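Local structure of putative diguanylate cyclase (GGDEF) with PAS/PAC domain (3LIF) at residues L196-Y209 / Y221-T235. The protein probably makes cyclic di-GMP from two GTP molecules as a membrane-bound diguanylate cyclase, of which this chain is the extracellular PDC-fold sensor domain. Sequence-based numbering, arbitrary orientation.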
loop_
_atom_site.group_PDB
_atom_site.type_symbol
_atom_site.label_atom_id
_atom_site.label_comp_id
_atom_site.label_asym_id
_atom_site.label_seq_id
_atom_site.Cartn_x
_atom_site.Cartn_y
_atom_site.Cartn_z
ATOM N N LEU A 196 4.939 14.578 10.896
ATOM C CA LEU A 196 5.364 13.190 10.749
ATOM C C LEU A 196 6.557 13.048 9.785
ATOM O O LEU A 196 7.515 12.298 10.063
ATOM C CB LEU A 196 4.207 12.415 10.147
ATOM C CG LEU A 196 4.011 10.973 10.567
ATOM C CD1 LEU A 196 3.319 10.242 9.413
ATOM C CD2 LEU A 196 5.297 10.255 11.120
ATOM N N PHE A 197 6.489 13.761 8.649
ATOM C CA PHE A 197 7.546 13.640 7.674
ATOM C C PHE A 197 8.628 14.706 7.806
ATOM O O PHE A 197 9.804 14.417 7.517
ATOM C CB PHE A 197 7.001 13.530 6.232
ATOM C CG PHE A 197 6.088 12.345 6.028
ATOM C CD1 PHE A 197 6.609 11.089 5.730
ATOM C CD2 PHE A 197 4.707 12.471 6.172
ATOM C CE1 PHE A 197 5.781 9.991 5.553
ATOM C CE2 PHE A 197 3.860 11.375 5.989
ATOM C CZ PHE A 197 4.392 10.133 5.719
ATOM N N GLN A 198 8.264 15.917 8.234
ATOM C CA GLN A 198 9.250 16.975 8.397
ATOM C C GLN A 198 10.216 16.737 9.583
ATOM O O GLN A 198 11.418 16.977 9.449
ATOM C CB GLN A 198 8.580 18.313 8.509
ATOM C CG GLN A 198 7.832 18.750 7.214
ATOM C CD GLN A 198 8.762 18.873 6.011
ATOM O OE1 GLN A 198 8.516 18.297 4.987
ATOM N NE2 GLN A 198 9.826 19.662 6.138
ATOM N N LYS A 199 9.748 16.205 10.725
ATOM C CA LYS A 199 10.654 16.087 11.894
ATOM C C LYS A 199 10.638 14.684 12.549
ATOM O O LYS A 199 11.693 14.093 12.816
ATOM C CB LYS A 199 10.325 17.203 12.894
ATOM C CG LYS A 199 10.314 18.656 12.295
ATOM C CD LYS A 199 11.355 19.405 13.047
ATOM C CE LYS A 199 12.287 20.322 12.230
ATOM N NZ LYS A 199 11.630 21.597 11.916
ATOM N N ALA A 200 9.471 14.109 12.771
ATOM C CA ALA A 200 9.454 12.825 13.437
ATOM C C ALA A 200 10.146 11.664 12.673
ATOM O O ALA A 200 10.988 10.957 13.239
ATOM C CB ALA A 200 8.039 12.431 13.813
ATOM N N LEU A 201 9.792 11.409 11.415
ATOM C CA LEU A 201 10.463 10.273 10.788
ATOM C C LEU A 201 11.990 10.516 10.630
ATOM O O LEU A 201 12.804 9.586 10.790
ATOM C CB LEU A 201 9.795 9.831 9.487
ATOM C CG LEU A 201 8.520 9.026 9.618
ATOM C CD1 LEU A 201 7.590 9.251 8.414
ATOM C CD2 LEU A 201 8.877 7.542 9.819
ATOM N N PRO A 202 12.388 11.762 10.327
ATOM C CA PRO A 202 13.855 11.930 10.205
ATOM C C PRO A 202 14.517 11.641 11.517
ATOM O O PRO A 202 15.651 11.233 11.516
ATOM C CB PRO A 202 14.050 13.388 9.831
ATOM C CG PRO A 202 12.754 13.810 9.229
ATOM C CD PRO A 202 11.631 12.908 9.818
ATOM N N ARG A 203 13.811 11.841 12.635
ATOM C CA ARG A 203 14.390 11.649 13.971
ATOM C C ARG A 203 14.234 10.192 14.343
ATOM O O ARG A 203 15.030 9.679 15.071
ATOM C CB ARG A 203 13.676 12.515 15.003
ATOM C CG ARG A 203 14.309 12.491 16.400
ATOM C CD ARG A 203 13.302 12.720 17.558
ATOM N NE ARG A 203 12.334 13.788 17.219
ATOM C CZ ARG A 203 10.995 13.656 17.100
ATOM N NH1 ARG A 203 10.379 12.483 17.301
ATOM N NH2 ARG A 203 10.264 14.719 16.755
ATOM N N SER A 204 13.197 9.517 13.865
ATOM C CA SER A 204 13.154 8.086 14.092
ATOM C C SER A 204 11.834 7.375 13.984
ATOM O O SER A 204 10.813 8.008 13.783
ATOM C CB SER A 204 13.611 7.861 15.536
ATOM O OG SER A 204 12.565 7.422 16.414
ATOM N N PRO A 205 11.846 6.049 13.868
ATOM C CA PRO A 205 11.154 5.419 12.791
ATOM C C PRO A 205 9.904 4.753 13.433
ATOM O O PRO A 205 9.037 4.267 12.690
ATOM C CB PRO A 205 12.093 4.234 12.399
ATOM C CG PRO A 205 12.890 3.952 13.594
ATOM C CD PRO A 205 13.128 5.345 14.137
ATOM N N ASP A 206 9.707 4.775 14.763
ATOM C CA ASP A 206 8.694 5.522 15.524
ATOM C C ASP A 206 9.108 6.322 16.767
ATOM O O ASP A 206 10.302 6.243 17.225
ATOM C CB ASP A 206 7.938 4.365 16.148
ATOM C CG ASP A 206 8.920 3.436 16.972
ATOM O OD1 ASP A 206 9.687 2.609 16.417
ATOM O OD2 ASP A 206 9.012 3.601 18.194
ATOM N N GLY A 207 8.130 6.959 17.439
ATOM C CA GLY A 207 6.723 6.742 17.257
ATOM C C GLY A 207 5.569 7.394 18.071
ATOM O O GLY A 207 4.446 6.926 17.864
ATOM N N TYR A 208 5.681 8.455 18.894
ATOM C CA TYR A 208 4.394 8.984 19.518
ATOM C C TYR A 208 4.294 10.443 19.971
ATOM O O TYR A 208 5.119 10.866 20.713
ATOM C CB TYR A 208 4.108 8.180 20.759
ATOM C CG TYR A 208 2.777 8.387 21.446
ATOM C CD1 TYR A 208 1.650 7.652 21.058
ATOM C CD2 TYR A 208 2.662 9.248 22.552
ATOM C CE1 TYR A 208 0.410 7.801 21.722
ATOM C CE2 TYR A 208 1.433 9.423 23.231
ATOM C CZ TYR A 208 0.310 8.685 22.811
ATOM O OH TYR A 208 -0.893 8.833 23.454
ATOM N N TYR A 209 3.270 11.210 19.613
ATOM C CA TYR A 209 3.308 12.647 19.948
ATOM C C TYR A 209 2.017 13.405 19.708
ATOM O O TYR A 209 1.057 12.868 19.181
ATOM C CB TYR A 209 4.430 13.371 19.192
ATOM C CG TYR A 209 4.276 13.335 17.694
ATOM C CD1 TYR A 209 3.552 14.301 17.033
ATOM C CD2 TYR A 209 4.837 12.308 16.943
ATOM C CE1 TYR A 209 3.390 14.238 15.667
ATOM C CE2 TYR A 209 4.671 12.244 15.577
ATOM C CZ TYR A 209 3.959 13.206 14.938
ATOM O OH TYR A 209 3.783 13.141 13.556
ATOM N N TYR A 221 -3.372 12.702 20.047
ATOM C CA TYR A 221 -2.170 11.925 20.176
ATOM C C TYR A 221 -2.100 10.941 19.014
ATOM O O TYR A 221 -3.100 10.293 18.686
ATOM C CB TYR A 221 -2.158 11.149 21.481
ATOM C CG TYR A 221 -1.746 11.991 22.630
ATOM C CD1 TYR A 221 -2.675 12.780 23.296
ATOM C CD2 TYR A 221 -0.417 12.038 23.045
ATOM C CE1 TYR A 221 -2.322 13.586 24.359
ATOM C CE2 TYR A 221 -0.035 12.857 24.146
ATOM C CZ TYR A 221 -1.004 13.633 24.796
ATOM O OH TYR A 221 -0.670 14.451 25.881
ATOM N N LEU A 222 -0.907 10.848 18.420
ATOM C CA LEU A 222 -0.618 10.017 17.270
ATOM C C LEU A 222 0.597 9.118 17.514
ATOM O O LEU A 222 1.712 9.538 18.017
ATOM C CB LEU A 222 -0.339 10.907 16.052
ATOM C CG LEU A 222 0.062 10.257 14.698
ATOM C CD1 LEU A 222 -0.314 11.159 13.567
ATOM C CD2 LEU A 222 1.538 9.885 14.625
ATOM N N ALA A 223 0.411 7.865 17.161
ATOM C CA ALA A 223 1.533 6.961 17.202
ATOM C C ALA A 223 1.766 6.543 15.743
ATOM O O ALA A 223 0.794 6.320 14.991
ATOM C CB ALA A 223 1.201 5.770 18.048
ATOM N N TYR A 224 3.043 6.461 15.359
ATOM C CA TYR A 224 3.436 6.033 14.036
ATOM C C TYR A 224 4.587 5.082 14.123
ATOM O O TYR A 224 5.367 5.106 15.069
ATOM C CB TYR A 224 3.912 7.207 13.215
ATOM C CG TYR A 224 5.258 7.738 13.651
ATOM C CD1 TYR A 224 6.421 7.165 13.168
ATOM C CD2 TYR A 224 5.370 8.828 14.587
ATOM C CE1 TYR A 224 7.676 7.655 13.539
ATOM C CE2 TYR A 224 6.602 9.337 14.972
ATOM C CZ TYR A 224 7.757 8.731 14.436
ATOM O OH TYR A 224 9.016 9.156 14.754
ATOM N N ARG A 225 4.718 4.288 13.079
ATOM C CA ARG A 225 5.785 3.316 12.953
ATOM C C ARG A 225 6.114 2.938 11.480
ATOM O O ARG A 225 5.223 2.572 10.689
ATOM C CB ARG A 225 5.408 2.047 13.744
ATOM C CG ARG A 225 6.517 1.021 13.773
ATOM C CD ARG A 225 6.096 -0.223 14.453
ATOM N NE ARG A 225 5.491 0.079 15.754
ATOM C CZ ARG A 225 6.142 0.057 16.927
ATOM N NH1 ARG A 225 7.428 -0.251 16.987
ATOM N NH2 ARG A 225 5.499 0.343 18.043
ATOM N N ARG A 226 7.390 3.029 11.110
ATOM C CA ARG A 226 7.831 2.511 9.799
ATOM C C ARG A 226 7.390 1.077 9.684
ATOM O O ARG A 226 7.497 0.321 10.653
ATOM C CB ARG A 226 9.331 2.546 9.631
ATOM C CG ARG A 226 9.790 3.923 9.346
ATOM C CD ARG A 226 11.154 3.924 8.674
ATOM N NE ARG A 226 11.693 5.284 8.611
ATOM C CZ ARG A 226 11.452 6.164 7.632
ATOM N NH1 ARG A 226 12.000 7.345 7.704
ATOM N NH2 ARG A 226 10.675 5.888 6.601
ATOM N N VAL A 227 6.893 0.716 8.507
ATOM C CA VAL A 227 6.494 -0.622 8.224
ATOM C C VAL A 227 7.718 -1.486 7.834
ATOM O O VAL A 227 8.435 -1.276 6.865
ATOM C CB VAL A 227 5.488 -0.620 7.089
ATOM C CG1 VAL A 227 5.332 -2.057 6.467
ATOM C CG2 VAL A 227 4.214 0.001 7.541
ATOM N N SER A 228 7.959 -2.501 8.608
ATOM C CA SER A 228 9.092 -3.319 8.278
ATOM C C SER A 228 9.099 -3.876 6.808
ATOM O O SER A 228 8.092 -4.412 6.319
ATOM C CB SER A 228 9.222 -4.418 9.320
ATOM O OG SER A 228 9.983 -5.426 8.742
ATOM N N ARG A 229 10.235 -3.709 6.118
ATOM C CA ARG A 229 10.487 -4.412 4.872
ATOM C C ARG A 229 9.847 -3.785 3.602
ATOM O O ARG A 229 9.988 -4.358 2.502
ATOM C CB ARG A 229 10.038 -5.868 5.062
ATOM C CG ARG A 229 11.024 -6.904 4.561
ATOM C CD ARG A 229 11.201 -8.112 5.462
ATOM N NE ARG A 229 10.150 -9.101 5.299
ATOM C CZ ARG A 229 9.415 -9.550 6.310
ATOM N NH1 ARG A 229 9.616 -9.078 7.539
ATOM N NH2 ARG A 229 8.474 -10.455 6.104
ATOM N N TYR A 230 9.130 -2.657 3.740
ATOM C CA TYR A 230 8.562 -1.875 2.615
ATOM C C TYR A 230 8.588 -0.396 2.990
ATOM O O TYR A 230 8.403 -0.080 4.152
ATOM C CB TYR A 230 7.110 -2.281 2.304
ATOM C CG TYR A 230 7.027 -3.723 1.986
ATOM C CD1 TYR A 230 7.276 -4.172 0.685
ATOM C CD2 TYR A 230 6.781 -4.675 2.986
ATOM C CE1 TYR A 230 7.265 -5.495 0.374
ATOM C CE2 TYR A 230 6.777 -6.058 2.668
ATOM C CZ TYR A 230 7.034 -6.453 1.353
ATOM O OH TYR A 230 7.006 -7.785 0.971
ATOM N N PRO A 231 8.790 0.519 2.008
ATOM C CA PRO A 231 8.795 1.962 2.347
ATOM C C PRO A 231 7.379 2.528 2.686
ATOM O O PRO A 231 6.860 3.412 1.979
ATOM C CB PRO A 231 9.313 2.607 1.073
ATOM C CG PRO A 231 8.806 1.672 -0.061
ATOM C CD PRO A 231 8.830 0.270 0.546
ATOM N N LEU A 232 6.757 2.006 3.740
ATOM C CA LEU A 232 5.423 2.445 4.159
ATOM C C LEU A 232 5.497 2.897 5.629
ATOM O O LEU A 232 6.408 2.503 6.339
ATOM C CB LEU A 232 4.440 1.287 4.004
ATOM C CG LEU A 232 4.376 0.743 2.579
ATOM C CD1 LEU A 232 3.465 -0.479 2.462
ATOM C CD2 LEU A 232 3.864 1.835 1.629
ATOM N N VAL A 233 4.562 3.709 6.083
ATOM C CA VAL A 233 4.479 4.068 7.489
ATOM C C VAL A 233 3.034 3.856 7.907
ATOM O O VAL A 233 2.138 4.025 7.100
ATOM C CB VAL A 233 4.785 5.548 7.661
ATOM C CG1 VAL A 233 4.894 5.924 9.146
ATOM C CG2 VAL A 233 6.066 5.860 6.948
ATOM N N VAL A 234 2.775 3.484 9.148
ATOM C CA VAL A 234 1.369 3.438 9.563
ATOM C C VAL A 234 1.227 4.455 10.644
ATOM O O VAL A 234 2.203 4.702 11.381
ATOM C CB VAL A 234 0.991 2.094 10.163
ATOM C CG1 VAL A 234 0.883 1.050 9.075
ATOM C CG2 VAL A 234 2.049 1.676 11.205
ATOM N N THR A 235 0.044 5.053 10.766
ATOM C CA THR A 235 -0.198 5.938 11.910
ATOM C C THR A 235 -1.534 5.597 12.553
ATOM O O THR A 235 -2.437 5.236 11.827
ATOM C CB THR A 235 -0.248 7.390 11.468
ATOM O OG1 THR A 235 -1.409 7.602 10.642
ATOM C CG2 THR A 235 1.034 7.795 10.694
HETATM O O HOH W 1 12.849 6.901 10.505
#
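Tyr224 lies with its ring between Leu196 CD2 on one face and Gly207 CA on the other, a CH-pi contact on each side; Gly207 CA sits 3.5 Å from the ring centroid. The first torsion (chi1 72°) sets CG between the backbone N and carbonyl carbon, which swings the ring up against the C-terminal end of helix 195-203. There its OH donates to Ser204 O, at the ring edge, though the modelled bond is doubtfully short, while Ala200 CB touches CE2. The Tyr209 side chain runs at about a right angle to that of Tyr224, and the two rings meet at their edges, CE2 to CE2, 3.5 Å apart.

Beyond the ring, Leu201 puts CD2 over the centre of the Arg226 guanidinium, 3.6 Å from CZ, and meets Val233 CG2 tip to tip through CD1. A water accepts from Arg226 NE and donates to Leu201 O, so the guanidinium is tied to the helix as well as packed on it. Leu196 CD1 reaches Thr235 CG2 at 3.6 Å.

The backbones pair antiparallel: Tyr209 and Leu222 exchange both hydrogen bonds, and Arg226 N donates almost straight (174°) to Pro205 O. Tyr208 rests its ring edge on Ala223 CB.

Arg225 gives hydrogen bonds from NE to Ser21 OG and from NH2 to the backbone O of Arg18, both on helix 5-47, which also touches Tyr208. Tyr224 turns the opposite way, to helix 195-203. In the PDC-fold domain's five-stranded antiparallel sheet, strand 219-226 runs between 206-212 and 232-239.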